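Local atomic coordinates of transcriptional repressor (Vibrio fischeri, PDB entry 3KV1), a protein that probably represses transcription as a DNA-binding regulator of the SorC family, whose effector domain is thought to bind a sugar ligand. Residues V59-Q63 against F84-I88. Sequence-based numbering, arbitrary orientation.
Sequences VAVGQ and FVSAI
Val59 and Phe84 stand side by side on one face of a parallel strand pair, both pointing the same way from the sheet. The CG2 methyl of Val59 meets the ring obliquely, 3.8 Å from CE2 of Phe84. Phe84 has its CG beside its own backbone N and anti to the carbonyl carbon (chi1 -65°), which puts the ring alongside Val59, its CD2–CE2 side against the valine. Two residues further on, Val61 approaches the same ring at its edge, near its plane, with CG2 at 4.2 Å from CD2 of Phe84. Ala60 and Val85 project from the reverse face.

The backbones are laced by three hydrogen bonds. Val85 N reaches Val59 O at 2.8 Å in an almost straight bond (176° at the hydrogen), and Val85 O accepts Val61 N at 2.9 Å, so Val85 bonds to the residues flanking its partner Ala60, the regular parallel pattern. Ala87 N continues it just past the strand, bonding to Val61 O with the donor tilted 28° from the carbonyl plane. In the loops beyond, the CD1 methyl of Ile88 sits over the flat face of the Gln63 amide, 3.8 Å from both its CD and OE1. The polar end of the amide is held from outside the pair: Gln63 NE2 hydrogen-bonds to Tyr123 OH and to a bound glycerol, probably from the crystallisation liquor; the glycerol's place, beyond the C-terminal ends of these strands, is where Rossmann-like domains commonly bind ligands, consistent with a sugar pocket here.

The two strands flank helix 65-72 in sequence as a beta-alpha-beta unit. Helix 100-111 packs on Val61, Phe84 and Ile88, helix 137-147 covers Ala60 and Val85, and strand 151-158 pairs with strand 58-61 to carry the sheet onward.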
ATOM      1  N   VAL A  59      10.020  -9.064  -8.566  1.00 18.18           N
ATOM      2  CA  VAL A  59       8.903  -9.953  -8.945  1.00 15.44           C
ATOM      3  C   VAL A  59       7.616  -9.118  -9.019  1.00 17.10           C
ATOM      4  O   VAL A  59       7.296  -8.379  -8.048  1.00 21.17           O
ATOM      5  CB  VAL A  59       8.694 -11.104  -7.886  1.00 17.76           C
ATOM      6  CG1 VAL A  59       7.627 -12.077  -8.383  1.00 21.00           C
ATOM      7  CG2 VAL A  59      10.037 -11.832  -7.572  1.00 22.90           C
ATOM      8  N   ALA A  60       6.908  -9.166 -10.161  1.00 16.03           N
ATOM      9  CA  ALA A  60       5.586  -8.553 -10.292  1.00 18.70           C
ATOM     10  C   ALA A  60       4.608  -9.564  -9.732  1.00 21.01           C
ATOM     11  O   ALA A  60       4.536 -10.653 -10.285  1.00 17.75           O
ATOM     12  CB  ALA A  60       5.253  -8.305 -11.754  1.00 19.04           C
ATOM     13  N   VAL A  61       3.804  -9.177  -8.737  1.00 14.28           N
ATOM     14  CA  VAL A  61       3.037 -10.150  -7.960  1.00 15.39           C
ATOM     15  C   VAL A  61       1.528  -9.921  -8.151  1.00 17.24           C
ATOM     16  O   VAL A  61       1.045  -8.798  -8.004  1.00 17.04           O
ATOM     17  CB  VAL A  61       3.409 -10.010  -6.470  1.00 14.93           C
ATOM     18  CG1 VAL A  61       2.517 -10.906  -5.581  1.00 18.51           C
ATOM     19  CG2 VAL A  61       4.926 -10.340  -6.232  1.00 17.67           C
ATOM     20  N   GLY A  62       0.795 -10.976  -8.522  1.00 17.14           N
ATOM     21  CA  GLY A  62      -0.660 -10.863  -8.655  1.00 16.66           C
ATOM     22  C   GLY A  62      -1.369 -11.232  -7.362  1.00 16.80           C
ATOM     23  O   GLY A  62      -0.762 -11.305  -6.302  1.00 19.32           O
ATOM     24  N   GLN A  63      -2.681 -11.443  -7.426  1.00 16.97           N
ATOM     25  CA  GLN A  63      -3.426 -11.560  -6.181  1.00 16.69           C
ATOM     26  C   GLN A  63      -3.972 -12.967  -6.033  1.00 18.52           C
ATOM     27  O   GLN A  63      -3.845 -13.795  -6.937  1.00 20.64           O
ATOM     28  CB  GLN A  63      -4.582 -10.562  -6.139  1.00 18.78           C
ATOM     29  CG  GLN A  63      -5.597 -10.705  -7.249  1.00 22.74           C
ATOM     30  CD  GLN A  63      -6.785  -9.759  -7.078  1.00 26.12           C
ATOM     31  OE1 GLN A  63      -6.705  -8.716  -6.414  1.00 24.17           O
ATOM     32  NE2 GLN A  63      -7.895 -10.105  -7.726  1.00 21.78           N
ATOM     33  N   PHE A  84       9.529  -6.981  -4.303  1.00 17.79           N
ATOM     34  CA  PHE A  84       8.239  -7.573  -4.641  1.00 16.80           C
ATOM     35  C   PHE A  84       7.257  -6.434  -4.920  1.00 21.32           C
ATOM     36  O   PHE A  84       6.965  -5.633  -4.020  1.00 22.37           O
ATOM     37  CB  PHE A  84       7.761  -8.460  -3.485  1.00 16.82           C
ATOM     38  CG  PHE A  84       8.657  -9.646  -3.258  1.00 17.96           C
ATOM     39  CD1 PHE A  84       9.710  -9.564  -2.353  1.00 19.74           C
ATOM     40  CD2 PHE A  84       8.521 -10.784  -4.041  1.00 20.61           C
ATOM     41  CE1 PHE A  84      10.559 -10.668  -2.172  1.00 20.77           C
ATOM     42  CE2 PHE A  84       9.366 -11.856  -3.879  1.00 21.74           C
ATOM     43  CZ  PHE A  84      10.404 -11.784  -2.936  1.00 19.51           C
ATOM     44  N   VAL A  85       6.795  -6.344  -6.172  1.00 15.52           N
ATOM     45  CA  VAL A  85       6.033  -5.194  -6.653  1.00 14.50           C
ATOM     46  C   VAL A  85       4.611  -5.613  -6.984  1.00 18.32           C
ATOM     47  O   VAL A  85       4.407  -6.568  -7.758  1.00 18.74           O
ATOM     48  CB  VAL A  85       6.656  -4.606  -7.937  1.00 19.21           C
ATOM     49  CG1 VAL A  85       5.951  -3.302  -8.294  1.00 21.82           C
ATOM     50  CG2 VAL A  85       8.173  -4.376  -7.747  1.00 20.19           C
ATOM     51  N   SER A  86       3.618  -4.925  -6.413  1.00 16.14           N
ATOM     52  CA  SER A  86       2.216  -5.266  -6.734  1.00 18.33           C
ATOM     53  C   SER A  86       1.902  -5.010  -8.184  1.00 19.59           C
ATOM     54  O   SER A  86       2.207  -3.927  -8.711  1.00 20.75           O
ATOM     55  CB  SER A  86       1.276  -4.407  -5.884  1.00 25.29           C
ATOM     56  OG  SER A  86       1.412  -4.745  -4.526  1.00 32.48           O
ATOM     57  N   ALA A  87       1.266  -5.986  -8.842  1.00 17.89           N
ATOM     58  CA  ALA A  87       0.904  -5.853 -10.248  1.00 18.26           C
ATOM     59  C   ALA A  87      -0.558  -5.515 -10.414  1.00 20.46           C
ATOM     60  O   ALA A  87      -1.050  -5.434 -11.534  1.00 22.02           O
ATOM     61  CB  ALA A  87       1.191  -7.168 -11.018  1.00 22.09           C
ATOM     62  N   ILE A  88      -1.252  -5.355  -9.298  1.00 18.91           N
ATOM     63  CA  ILE A  88      -2.683  -5.069  -9.314  1.00 16.48           C
ATOM     64  C   ILE A  88      -2.945  -4.287  -8.033  1.00 22.94           C
ATOM     65  O   ILE A  88      -2.197  -4.428  -7.064  1.00 20.26           O
ATOM     66  CB  ILE A  88      -3.541  -6.354  -9.444  1.00 17.10           C
ATOM     67  CG1 ILE A  88      -5.024  -5.997  -9.409  1.00 18.76           C
ATOM     68  CG2 ILE A  88      -3.215  -7.352  -8.293  1.00 19.54           C
ATOM     69  CD1 ILE A  88      -5.978  -7.181  -9.799  1.00 21.09           C
TER